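Local atomic coordinates of capsid protein (Infectious hypodermal and hematopoietic necrosis virus, PDB entry 3N7X), a protein that forms the icosahedral shell of a shrimp densovirus from sixty copies of a jelly-roll subunit and can bind calcium. Residues A[118-123]-A[264-269]; A[145-150]-A[279-284]; A[240-245]-A[251-256]; A[152-157]-A[323-328]. One frame throughout, in Å; residues are numbered along the deposited sequence.

Contact 1: A[118-123]-A[264-269]; sequences VVMHSM and IFMRMS
Met-266 SD lies 4.2 Å from Met-120 CE, and no polar bond crosses between 118-123 and 264-269. Both methionines reach into the gap; from Met-120 it is CE that makes the touch. With chi2 at -172° the chain of Met-120 runs straight out to the sulfur, and the last torsion then swings the methyl round, so that CE is the atom that arrives at the far strand. The same methyl also comes within 4.3 Å of Ile-264 CD1, and thus touches two side chains of strand 264-268, two residues apart with Phe-265 between them. Met-123 and Met-268 extend this apolar layer without closing on the opposite segment.

The other faces of both strands look elsewhere. Arg-267 makes a salt bridge through NE to Glu-150 and bonds Tyr-55 of a neighbouring subunit, while Ser-122 OG bonds His-35 of another. Between the strands, then, the contact is made of long, unbranched methionines and one isoleucine: between these two segments thioethers and methyls pack by dispersion and burial, with no hydrogen bond.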
loop_
_atom_site.group_PDB
_atom_site.type_symbol
_atom_site.label_atom_id
_atom_site.label_comp_id
_atom_site.label_asym_id
_atom_site.label_seq_id
_atom_site.Cartn_x
_atom_site.Cartn_y
_atom_site.Cartn_z
ATOM N N VAL A 118 68.360 15.706 55.912
ATOM C CA VAL A 118 68.055 16.733 56.889
ATOM C C VAL A 118 67.115 17.755 56.308
ATOM O O VAL A 118 67.024 17.926 55.088
ATOM C CB VAL A 118 69.314 17.508 57.303
ATOM C CG1 VAL A 118 69.020 18.399 58.502
ATOM C CG2 VAL A 118 70.408 16.545 57.623
ATOM N N VAL A 119 66.423 18.436 57.205
ATOM C CA VAL A 119 65.524 19.503 56.830
ATOM C C VAL A 119 65.794 20.597 57.841
ATOM O O VAL A 119 65.632 20.387 59.041
ATOM C CB VAL A 119 64.041 19.105 56.944
ATOM C CG1 VAL A 119 63.168 20.269 56.503
ATOM C CG2 VAL A 119 63.758 17.897 56.090
ATOM N N MET A 120 66.239 21.752 57.368
ATOM C CA MET A 120 66.482 22.863 58.271
ATOM C C MET A 120 65.294 23.793 58.117
ATOM O O MET A 120 64.832 24.034 56.999
ATOM C CB MET A 120 67.772 23.591 57.908
ATOM C CG MET A 120 69.019 22.737 58.065
ATOM S SD MET A 120 70.541 23.692 57.848
ATOM C CE MET A 120 70.495 24.056 56.073
ATOM N N HIS A 121 64.789 24.299 59.236
ATOM C CA HIS A 121 63.645 25.192 59.195
ATOM C C HIS A 121 63.604 26.095 60.415
ATOM O O HIS A 121 64.504 26.066 61.253
ATOM C CB HIS A 121 62.343 24.381 59.123
ATOM C CG HIS A 121 62.098 23.509 60.320
ATOM N ND1 HIS A 121 62.585 22.222 60.422
ATOM C CD2 HIS A 121 61.415 23.742 61.468
ATOM C CE1 HIS A 121 62.210 21.699 61.578
ATOM N NE2 HIS A 121 61.500 22.601 62.232
ATOM N N SER A 122 62.552 26.907 60.493
ATOM C CA SER A 122 62.336 27.800 61.620
ATOM C C SER A 122 63.508 28.718 61.945
ATOM O O SER A 122 63.852 28.904 63.113
ATOM C CB SER A 122 61.992 26.970 62.855
ATOM O OG SER A 122 60.839 26.189 62.620
ATOM N N MET A 123 64.116 29.303 60.922
ATOM C CA MET A 123 65.240 30.193 61.152
ATOM C C MET A 123 64.885 31.404 62.009
ATOM O O MET A 123 63.812 31.990 61.865
ATOM C CB MET A 123 65.805 30.697 59.831
ATOM C CG MET A 123 66.895 31.728 60.026
ATOM S SD MET A 123 67.480 32.392 58.477
ATOM C CE MET A 123 68.301 30.933 57.794
ATOM N N ILE A 264 76.715 20.225 51.649
ATOM C CA ILE A 264 76.511 21.664 51.597
ATOM C C ILE A 264 77.460 22.485 52.455
ATOM O O ILE A 264 78.027 21.995 53.429
ATOM C CB ILE A 264 75.062 22.019 51.971
ATOM C CG1 ILE A 264 74.750 21.521 53.378
ATOM C CG2 ILE A 264 74.104 21.387 50.977
ATOM C CD1 ILE A 264 73.345 21.841 53.820
ATOM N N PHE A 265 77.625 23.744 52.062
ATOM C CA PHE A 265 78.481 24.693 52.757
ATOM C C PHE A 265 77.632 25.931 53.012
ATOM O O PHE A 265 76.804 26.294 52.177
ATOM C CB PHE A 265 79.687 25.027 51.885
ATOM C CG PHE A 265 80.589 23.852 51.647
ATOM C CD1 PHE A 265 81.517 23.466 52.608
ATOM C CD2 PHE A 265 80.484 23.102 50.479
ATOM C CE1 PHE A 265 82.329 22.345 52.412
ATOM C CE2 PHE A 265 81.287 21.983 50.273
ATOM C CZ PHE A 265 82.212 21.605 51.242
ATOM N N MET A 266 77.825 26.577 54.159
ATOM C CA MET A 266 77.010 27.743 54.492
ATOM C C MET A 266 77.745 28.854 55.208
ATOM O O MET A 266 78.882 28.691 55.644
ATOM C CB MET A 266 75.845 27.327 55.389
ATOM C CG MET A 266 75.037 26.167 54.877
ATOM S SD MET A 266 74.578 25.084 56.240
ATOM C CE MET A 266 76.186 24.367 56.599
ATOM N N ARG A 267 77.049 29.979 55.333
ATOM C CA ARG A 267 77.530 31.162 56.034
ATOM C C ARG A 267 76.414 32.188 55.993
ATOM O O ARG A 267 75.719 32.317 54.983
ATOM C CB ARG A 267 78.782 31.750 55.371
ATOM C CG ARG A 267 78.519 32.597 54.139
ATOM C CD ARG A 267 79.789 33.289 53.673
ATOM N NE ARG A 267 79.560 34.104 52.485
ATOM C CZ ARG A 267 80.494 34.832 51.882
ATOM N NH1 ARG A 267 81.734 34.851 52.353
ATOM N NH2 ARG A 267 80.187 35.543 50.805
ATOM N N MET A 268 76.210 32.895 57.095
ATOM C CA MET A 268 75.193 33.929 57.113
ATOM C C MET A 268 75.730 34.928 56.091
ATOM O O MET A 268 76.939 35.160 56.031
ATOM C CB MET A 268 75.106 34.557 58.505
ATOM C CG MET A 268 73.981 35.565 58.683
ATOM S SD MET A 268 72.291 34.895 58.851
ATOM C CE MET A 268 72.548 33.205 58.572
ATOM N N SER A 269 74.858 35.495 55.265
ATOM C CA SER A 269 75.313 36.443 54.253
ATOM C C SER A 269 76.016 37.636 54.913
ATOM O O SER A 269 75.428 38.345 55.729
ATOM C CB SER A 269 74.127 36.915 53.409
ATOM O OG SER A 269 74.579 37.533 52.219
#

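Contact 2: A[145-150]-A[279-284]; sequences DTPYLE and LKLGCR
Pro-147 packs on Leu-281 in the first of two apolar pairs that carry the contact between 145-150 and 279-284. One methyl does the touching: Leu-281 CD1 lies 4.1 Å from Pro-147 CB and 4.2 Å from Pro-147 CG, near the bond that joins them and obliquely to the pyrrolidine ring. The leucine projects from its strand with CG opposite the carbonyl carbon (chi1 -53°), and its side chain meets that of the proline at about a right angle.

The second pair brings in sulfur. Leu-149 CD1 approaches Cys-283 SG at 4.5 Å, a looser touch than the first. The two pairs follow the same step of two residues on each chain, since Tyr-148 is directed away at its CB and Gly-282, lying between Leu-281 and Cys-283, has no side chain to offer. The CA atoms stay well apart, 7.5 Å from Pro-147 to Leu-281, and the touching parts run 59° from one another.

Polar bonding between the segments is absent. Charged groups find partners outside: Glu-150 with Arg-267, Arg-284 with the ring of Tyr-55 of its own chain in a cation-pi contact. Leu-141 of a neighbouring subunit packs on both Pro-147 and Leu-281, which carries the apolar patch across a subunit boundary.

The backbones make no hydrogen bond to each other and the side chains meet in the gap, as expected between the two sheets of a sandwich. Here strand 281-296 of one sheet passes the entry to strand 149-153 of the other, consistent with the jelly roll of parvovirus capsids.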
loop_
_atom_site.group_PDB
_atom_site.type_symbol
_atom_site.label_atom_id
_atom_site.label_comp_id
_atom_site.label_asym_id
_atom_site.label_seq_id
_atom_site.Cartn_x
_atom_site.Cartn_y
_atom_site.Cartn_z
ATOM N N ASP A 145 63.175 40.684 59.060
ATOM C CA ASP A 145 63.531 39.355 58.592
ATOM C C ASP A 145 64.363 39.383 57.319
ATOM O O ASP A 145 64.451 38.386 56.606
ATOM C CB ASP A 145 62.265 38.514 58.367
ATOM C CG ASP A 145 61.430 38.349 59.642
ATOM O OD1 ASP A 145 62.023 38.197 60.739
ATOM O OD2 ASP A 145 60.179 38.356 59.548
ATOM N N THR A 146 64.989 40.518 57.037
ATOM C CA THR A 146 65.807 40.631 55.840
ATOM C C THR A 146 67.107 39.804 55.839
ATOM O O THR A 146 67.555 39.364 54.782
ATOM C CB THR A 146 66.149 42.100 55.555
ATOM O OG1 THR A 146 66.688 42.706 56.736
ATOM C CG2 THR A 146 64.906 42.851 55.129
ATOM N N PRO A 147 67.730 39.581 57.008
ATOM C CA PRO A 147 68.970 38.789 56.998
ATOM C C PRO A 147 68.725 37.360 56.515
ATOM O O PRO A 147 67.663 36.792 56.761
ATOM C CB PRO A 147 69.419 38.822 58.457
ATOM C CG PRO A 147 68.819 40.101 58.977
ATOM C CD PRO A 147 67.444 40.082 58.363
ATOM N N TYR A 148 69.704 36.775 55.835
ATOM C CA TYR A 148 69.542 35.418 55.340
ATOM C C TYR A 148 70.837 34.627 55.296
ATOM O O TYR A 148 71.933 35.190 55.327
ATOM C CB TYR A 148 68.895 35.434 53.947
ATOM C CG TYR A 148 69.692 36.156 52.883
ATOM C CD1 TYR A 148 70.663 35.493 52.131
ATOM C CD2 TYR A 148 69.473 37.510 52.629
ATOM C CE1 TYR A 148 71.396 36.165 51.146
ATOM C CE2 TYR A 148 70.198 38.188 51.654
ATOM C CZ TYR A 148 71.155 37.514 50.917
ATOM O OH TYR A 148 71.864 38.202 49.961
ATOM N N LEU A 149 70.688 33.308 55.227
ATOM C CA LEU A 149 71.810 32.383 55.185
ATOM C C LEU A 149 72.105 31.997 53.736
ATOM O O LEU A 149 71.186 31.885 52.924
ATOM C CB LEU A 149 71.453 31.128 55.983
ATOM C CG LEU A 149 72.488 30.009 56.131
ATOM C CD1 LEU A 149 73.618 30.466 57.042
ATOM C CD2 LEU A 149 71.817 28.771 56.711
ATOM N N GLU A 150 73.383 31.805 53.415
ATOM C CA GLU A 150 73.778 31.403 52.065
ATOM C C GLU A 150 74.191 29.932 52.103
ATOM O O GLU A 150 74.914 29.509 53.005
ATOM C CB GLU A 150 74.947 32.255 51.559
ATOM C CG GLU A 150 74.679 33.754 51.575
ATOM C CD GLU A 150 75.819 34.580 50.983
ATOM O OE1 GLU A 150 76.998 34.194 51.148
ATOM O OE2 GLU A 150 75.532 35.632 50.369
ATOM N N LEU A 279 78.144 44.471 59.417
ATOM C CA LEU A 279 77.192 44.079 60.445
ATOM C C LEU A 279 77.579 42.759 61.089
ATOM O O LEU A 279 78.325 41.965 60.512
ATOM C CB LEU A 279 75.788 43.958 59.852
ATOM C CG LEU A 279 75.172 45.222 59.248
ATOM C CD1 LEU A 279 73.739 44.920 58.832
ATOM C CD2 LEU A 279 75.202 46.362 60.260
ATOM N N LYS A 280 77.082 42.541 62.300
ATOM C CA LYS A 280 77.343 41.306 63.027
ATOM C C LYS A 280 76.021 40.554 63.072
ATOM O O LYS A 280 75.208 40.736 63.983
ATOM C CB LYS A 280 77.835 41.605 64.446
ATOM C CG LYS A 280 79.123 42.413 64.499
ATOM C CD LYS A 280 79.686 42.475 65.919
ATOM C CE LYS A 280 80.880 43.421 66.012
ATOM N NZ LYS A 280 80.478 44.843 65.769
ATOM N N LEU A 281 75.807 39.716 62.065
ATOM C CA LEU A 281 74.577 38.952 61.966
ATOM C C LEU A 281 74.823 37.455 62.066
ATOM O O LEU A 281 75.926 36.970 61.811
ATOM C CB LEU A 281 73.874 39.260 60.637
ATOM C CG LEU A 281 73.602 40.730 60.303
ATOM C CD1 LEU A 281 72.948 40.813 58.937
ATOM C CD2 LEU A 281 72.706 41.359 61.364
ATOM N N GLY A 282 73.773 36.731 62.435
ATOM C CA GLY A 282 73.849 35.291 62.554
ATOM C C GLY A 282 72.434 34.761 62.586
ATOM O O GLY A 282 71.490 35.511 62.343
ATOM N N CYS A 283 72.271 33.478 62.879
ATOM C CA CYS A 283 70.938 32.907 62.948
ATOM C C CYS A 283 70.981 31.526 63.575
ATOM O O CYS A 283 72.042 30.906 63.676
ATOM C CB CYS A 283 70.337 32.798 61.551
ATOM S SG CYS A 283 71.051 31.460 60.573
ATOM N N ARG A 284 69.816 31.059 64.003
ATOM C CA ARG A 284 69.677 29.739 64.598
ATOM C C ARG A 284 68.537 29.036 63.890
ATOM O O ARG A 284 67.483 29.627 63.650
ATOM C CB ARG A 284 69.358 29.839 66.085
ATOM C CG ARG A 284 68.745 28.570 66.680
ATOM C CD ARG A 284 68.551 28.809 68.149
ATOM N NE ARG A 284 67.730 27.839 68.872
ATOM C CZ ARG A 284 66.460 27.569 68.604
ATOM N NH1 ARG A 284 65.840 28.171 67.604
ATOM N NH2 ARG A 284 65.785 26.755 69.395
#

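Contact 3: A[240-245]-A[251-256]; sequences IKWDKP and VYPADH
A buried loop-to-loop contact, made chiefly by the indole of Trp-242 against the carbonyl of Val-251 and the side chains of Tyr-252 and Pro-253, joins two parts of the long excursion before strand 264-268. Trp-242 NE1 donates to Val-251 O at 3.1 Å. The bond is moderately bent, 146° at the hydrogen; the oxygen lies in the indole plane, at the ring's edge, whereas the nitrogen stands 27° out of the carbonyl plane. Asn-219 ND2 bonds to the same oxygen, so two donors grip it.

Strands 208-214 and 264-268 correspond by topology to G and H of the viral jelly roll, which makes this a fold within the GH loop, far from the barrel core. Beside the bond, Trp-242 CZ2 lies 4.0 Å from Tyr-252 CB and 4.2 Å from Pro-253 CD. Only the root of the tyrosine meets the indole, for its phenol end heads off elsewhere. Other rings pack against Trp-242: Trp-236 and Tyr-221 meet it edge-to-face. Tyr-252 also packs on Tyr-252 of two neighbouring subunits, consistent with a position close to a rotation axis of the shell. Back in 240-245, Lys-244 NZ curls round to Pro-245 O at 3.0 Å.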
loop_
_atom_site.group_PDB
_atom_site.type_symbol
_atom_site.label_atom_id
_atom_site.label_comp_id
_atom_site.label_asym_id
_atom_site.label_seq_id
_atom_site.Cartn_x
_atom_site.Cartn_y
_atom_site.Cartn_z
ATOM N N ILE A 240 85.854 9.059 45.511
ATOM C CA ILE A 240 85.118 8.257 46.479
ATOM C C ILE A 240 84.904 6.812 46.057
ATOM O O ILE A 240 84.397 6.543 44.970
ATOM C CB ILE A 240 83.733 8.859 46.755
ATOM C CG1 ILE A 240 83.872 10.329 47.149
ATOM C CG2 ILE A 240 83.041 8.067 47.856
ATOM C CD1 ILE A 240 84.741 10.556 48.369
ATOM N N LYS A 241 85.269 5.885 46.935
ATOM C CA LYS A 241 85.094 4.470 46.641
ATOM C C LYS A 241 85.085 3.640 47.920
ATOM O O LYS A 241 85.728 4.005 48.904
ATOM C CB LYS A 241 86.224 3.978 45.743
ATOM C CG LYS A 241 87.563 3.881 46.449
ATOM C CD LYS A 241 88.616 3.319 45.512
ATOM C CE LYS A 241 89.842 2.823 46.266
ATOM N NZ LYS A 241 90.560 3.920 46.949
ATOM N N TRP A 242 84.348 2.531 47.904
ATOM C CA TRP A 242 84.303 1.635 49.053
ATOM C C TRP A 242 85.285 0.510 48.753
ATOM O O TRP A 242 85.814 0.441 47.643
ATOM C CB TRP A 242 82.887 1.092 49.273
ATOM C CG TRP A 242 82.246 0.441 48.083
ATOM C CD1 TRP A 242 82.611 -0.734 47.487
ATOM C CD2 TRP A 242 81.091 0.909 47.369
ATOM N NE1 TRP A 242 81.754 -1.029 46.451
ATOM C CE2 TRP A 242 80.813 -0.038 46.355
ATOM C CE3 TRP A 242 80.266 2.037 47.487
ATOM C CZ2 TRP A 242 79.743 0.108 45.466
ATOM C CZ3 TRP A 242 79.200 2.183 46.602
ATOM C CH2 TRP A 242 78.949 1.221 45.603
ATOM N N ASP A 243 85.533 -0.367 49.720
ATOM C CA ASP A 243 86.493 -1.450 49.507
ATOM C C ASP A 243 85.901 -2.844 49.420
ATOM O O ASP A 243 84.821 -3.120 49.951
ATOM C CB ASP A 243 87.563 -1.424 50.596
ATOM C CG ASP A 243 88.302 -0.100 50.650
ATOM O OD1 ASP A 243 88.754 0.379 49.583
ATOM O OD2 ASP A 243 88.433 0.463 51.759
ATOM N N LYS A 244 86.645 -3.722 48.754
ATOM C CA LYS A 244 86.246 -5.106 48.535
ATOM C C LYS A 244 86.182 -5.929 49.815
ATOM O O LYS A 244 86.786 -5.578 50.827
ATOM C CB LYS A 244 87.227 -5.783 47.573
ATOM C CG LYS A 244 88.622 -5.995 48.167
ATOM C CD LYS A 244 89.587 -6.650 47.175
ATOM C CE LYS A 244 89.190 -8.083 46.811
ATOM N NZ LYS A 244 89.270 -9.022 47.969
ATOM N N PRO A 245 85.431 -7.039 49.781
ATOM C CA PRO A 245 85.301 -7.924 50.943
ATOM C C PRO A 245 86.659 -8.593 51.207
ATOM O O PRO A 245 87.512 -8.633 50.313
ATOM C CB PRO A 245 84.247 -8.937 50.488
ATOM C CG PRO A 245 83.417 -8.155 49.499
ATOM C CD PRO A 245 84.468 -7.408 48.724
ATOM N N VAL A 251 82.366 -5.375 44.085
ATOM C CA VAL A 251 81.184 -5.168 43.263
ATOM C C VAL A 251 80.916 -3.667 43.270
ATOM O O VAL A 251 80.776 -3.060 44.331
ATOM C CB VAL A 251 79.972 -5.936 43.826
ATOM C CG1 VAL A 251 78.737 -5.653 42.997
ATOM C CG2 VAL A 251 80.267 -7.422 43.818
ATOM N N TYR A 252 80.857 -3.070 42.085
ATOM C CA TYR A 252 80.649 -1.631 41.970
ATOM C C TYR A 252 80.260 -1.251 40.544
ATOM O O TYR A 252 80.374 -2.058 39.629
ATOM C CB TYR A 252 81.946 -0.908 42.308
ATOM C CG TYR A 252 83.019 -1.157 41.272
ATOM C CD1 TYR A 252 83.556 -2.433 41.086
ATOM C CD2 TYR A 252 83.475 -0.126 40.452
ATOM C CE1 TYR A 252 84.521 -2.675 40.106
ATOM C CE2 TYR A 252 84.440 -0.354 39.473
ATOM C CZ TYR A 252 84.959 -1.631 39.302
ATOM O OH TYR A 252 85.902 -1.862 38.320
ATOM N N PRO A 253 79.799 -0.005 40.342
ATOM C CA PRO A 253 79.409 0.466 39.005
ATOM C C PRO A 253 80.650 0.943 38.233
ATOM O O PRO A 253 81.040 2.107 38.328
ATOM C CB PRO A 253 78.441 1.599 39.319
ATOM C CG PRO A 253 79.031 2.183 40.576
ATOM C CD PRO A 253 79.398 0.959 41.385
ATOM N N ALA A 254 81.265 0.038 37.475
ATOM C CA ALA A 254 82.485 0.339 36.712
ATOM C C ALA A 254 82.200 0.875 35.319
ATOM O O ALA A 254 82.996 1.603 34.727
ATOM C CB ALA A 254 83.330 -0.921 36.589
ATOM N N ASP A 255 81.044 0.474 34.824
ATOM C CA ASP A 255 80.527 0.786 33.509
ATOM C C ASP A 255 80.358 2.266 33.123
ATOM O O ASP A 255 80.623 2.659 31.987
ATOM C CB ASP A 255 79.182 0.069 33.405
ATOM C CG ASP A 255 78.599 0.125 32.034
ATOM O OD1 ASP A 255 79.130 -0.571 31.137
ATOM O OD2 ASP A 255 77.610 0.871 31.858
ATOM N N HIS A 256 79.926 3.084 34.075
ATOM C CA HIS A 256 79.641 4.490 33.801
ATOM C C HIS A 256 79.935 5.391 34.998
ATOM O O HIS A 256 80.201 4.918 36.101
ATOM C CB HIS A 256 78.157 4.615 33.503
ATOM C CG HIS A 256 77.301 4.157 34.648
ATOM N ND1 HIS A 256 77.293 2.849 35.090
ATOM C CD2 HIS A 256 76.519 4.848 35.513
ATOM C CE1 HIS A 256 76.549 2.756 36.179
ATOM N NE2 HIS A 256 76.069 3.955 36.457
#

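Contact 4: A[152-157]-A[323-328]; sequences FKDTTG and CYIMHT
An inverse gamma turn centred on Asp-154, just past the end of strand 149-153, presents its carboxylate to the ring of His-327. The turn is closed by a weak bond from Thr-155 N to Lys-153 O. With CG anti to the backbone nitrogen (chi1 174°), the carboxylate reaches across and OD2 accepts from His-327 NE2 at 2.9 Å. That bond is weak, bent to 129°, and the carboxylate and imidazole planes stand 79° apart; His-159 O is a second weak acceptor for NE2. Stronger support comes from the backbone ahead: Leu-158 N bonds OD1 and His-159 N bonds OD2.

Gly-157 CA lies over one face, 3.5 Å from the centroid of the His-327 ring, in a CH-pi contact. Asp-154 O meets the rim in the ring plane, 3.0 Å from His-327 CE1, which limits the ring's rotation from face and edge alike. Ile-325 adds a methyl, CG2, 4.0 Å from Asp-154 OD2.

Gln-310 of a neighbouring subunit bonds His-327 N. Within the chain, the contact ties the turn leading from strand 149-153 toward strand 161-164 to the tail that follows strand 322-324, while Phe-265 of strand 264-268 packs against Ile-325.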
loop_
_atom_site.group_PDB
_atom_site.type_symbol
_atom_site.label_atom_id
_atom_site.label_comp_id
_atom_site.label_asym_id
_atom_site.label_seq_id
_atom_site.Cartn_x
_atom_site.Cartn_y
_atom_site.Cartn_z
ATOM N N PHE A 152 75.831 26.786 49.733
ATOM C CA PHE A 152 76.583 26.467 48.522
ATOM C C PHE A 152 76.871 24.977 48.325
ATOM O O PHE A 152 76.854 24.191 49.272
ATOM C CB PHE A 152 77.936 27.185 48.552
ATOM C CG PHE A 152 77.849 28.674 48.740
ATOM C CD1 PHE A 152 77.630 29.519 47.655
ATOM C CD2 PHE A 152 78.015 29.238 50.002
ATOM C CE1 PHE A 152 77.583 30.908 47.822
ATOM C CE2 PHE A 152 77.970 30.622 50.182
ATOM C CZ PHE A 152 77.755 31.458 49.090
ATOM N N LYS A 153 77.149 24.618 47.074
ATOM C CA LYS A 153 77.519 23.262 46.670
ATOM C C LYS A 153 78.549 23.472 45.565
ATOM O O LYS A 153 78.375 24.341 44.703
ATOM C CB LYS A 153 76.331 22.481 46.102
ATOM C CG LYS A 153 75.271 22.054 47.110
ATOM C CD LYS A 153 74.150 21.299 46.393
ATOM C CE LYS A 153 73.005 20.922 47.323
ATOM N NZ LYS A 153 71.969 20.098 46.632
ATOM N N ASP A 154 79.624 22.694 45.595
ATOM C CA ASP A 154 80.674 22.815 44.592
ATOM C C ASP A 154 80.323 21.959 43.382
ATOM O O ASP A 154 80.848 20.862 43.210
ATOM C CB ASP A 154 82.014 22.385 45.198
ATOM C CG ASP A 154 83.142 22.353 44.179
ATOM O OD1 ASP A 154 83.058 23.074 43.158
ATOM O OD2 ASP A 154 84.125 21.611 44.412
ATOM N N THR A 155 79.435 22.471 42.538
ATOM C CA THR A 155 79.008 21.731 41.361
ATOM C C THR A 155 79.930 21.857 40.159
ATOM O O THR A 155 79.912 20.998 39.277
ATOM C CB THR A 155 77.596 22.161 40.916
ATOM O OG1 THR A 155 77.577 23.571 40.672
ATOM C CG2 THR A 155 76.576 21.821 41.983
ATOM N N THR A 156 80.731 22.916 40.112
ATOM C CA THR A 156 81.624 23.114 38.977
ATOM C C THR A 156 82.992 22.461 39.132
ATOM O O THR A 156 83.857 22.617 38.272
ATOM C CB THR A 156 81.813 24.611 38.668
ATOM O OG1 THR A 156 82.338 25.281 39.818
ATOM C CG2 THR A 156 80.485 25.238 38.284
ATOM N N GLY A 157 83.189 21.735 40.230
ATOM C CA GLY A 157 84.447 21.039 40.447
ATOM C C GLY A 157 85.643 21.858 40.888
ATOM O O GLY A 157 86.751 21.672 40.380
ATOM N N CYS A 323 87.508 17.129 54.637
ATOM C CA CYS A 323 86.287 17.232 53.862
ATOM C C CYS A 323 86.586 16.779 52.437
ATOM O O CYS A 323 87.392 17.396 51.740
ATOM C CB CYS A 323 85.804 18.680 53.871
ATOM S SG CYS A 323 84.501 19.058 52.687
ATOM N N TYR A 324 85.948 15.692 52.013
ATOM C CA TYR A 324 86.158 15.170 50.665
ATOM C C TYR A 324 84.953 15.444 49.780
ATOM O O TYR A 324 83.832 15.045 50.099
ATOM C CB TYR A 324 86.419 13.665 50.721
ATOM C CG TYR A 324 87.714 13.313 51.405
ATOM C CD1 TYR A 324 88.913 13.271 50.691
ATOM C CD2 TYR A 324 87.749 13.052 52.776
ATOM C CE1 TYR A 324 90.119 12.978 51.327
ATOM C CE2 TYR A 324 88.946 12.760 53.423
ATOM C CZ TYR A 324 90.128 12.726 52.693
ATOM O OH TYR A 324 91.315 12.465 53.337
ATOM N N ILE A 325 85.188 16.122 48.663
ATOM C CA ILE A 325 84.110 16.445 47.742
ATOM C C ILE A 325 84.162 15.551 46.509
ATOM O O ILE A 325 85.203 15.417 45.869
ATOM C CB ILE A 325 84.196 17.909 47.309
ATOM C CG1 ILE A 325 84.169 18.798 48.549
ATOM C CG2 ILE A 325 83.041 18.248 46.382
ATOM C CD1 ILE A 325 84.405 20.253 48.258
ATOM N N MET A 326 83.026 14.942 46.184
ATOM C CA MET A 326 82.930 14.050 45.035
ATOM C C MET A 326 82.676 14.785 43.715
ATOM O O MET A 326 81.871 15.712 43.653
ATOM C CB MET A 326 81.805 13.046 45.262
ATOM C CG MET A 326 81.685 11.999 44.172
ATOM S SD MET A 326 80.124 11.096 44.265
ATOM C CE MET A 326 80.422 10.013 45.655
ATOM N N HIS A 327 83.372 14.370 42.662
ATOM C CA HIS A 327 83.187 14.959 41.338
ATOM C C HIS A 327 83.310 13.857 40.298
ATOM O O HIS A 327 84.402 13.330 40.086
ATOM C CB HIS A 327 84.240 16.029 41.047
ATOM C CG HIS A 327 84.111 17.251 41.894
ATOM N ND1 HIS A 327 82.954 17.996 41.955
ATOM C CD2 HIS A 327 84.997 17.864 42.717
ATOM C CE1 HIS A 327 83.130 19.014 42.779
ATOM N NE2 HIS A 327 84.361 18.956 43.255
ATOM N N THR A 328 82.199 13.500 39.661
ATOM C CA THR A 328 82.226 12.456 38.642
ATOM C C THR A 328 82.194 13.080 37.255
ATOM O O THR A 328 82.271 12.381 36.243
ATOM C CB THR A 328 81.029 11.497 38.776
ATOM O OG1 THR A 328 79.807 12.229 38.622
ATOM C CG2 THR A 328 81.047 10.817 40.131
#

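Overall arrangement
Contacts 1 and 2, with centres 10 Å apart, both bridge the two sheets of the jelly roll: strands 111-131 and 281-296 are neighbours in one, 149-153 and 264-268 in the other. Contact 4 uses the far end of strand 149-153 and reaches contact 1 where Phe-152 N bonds Phe-265 O. Contacts 2 and 4 are about 25 Å apart between centres. Contacts 1 and 3, across the chain's centre, are about 32 Å apart between centres; contact 3 meets contact 4 through Ile-240 and Met-326. Along the sequence contacts 1, 2 and 4 interleave, whereas both halves of contact 3 fall between residues 157 and 264, an interval the others span. The barrel core is thus packed from segments far apart in sequence, and contacts 3 and 4 share one neighbouring subunit.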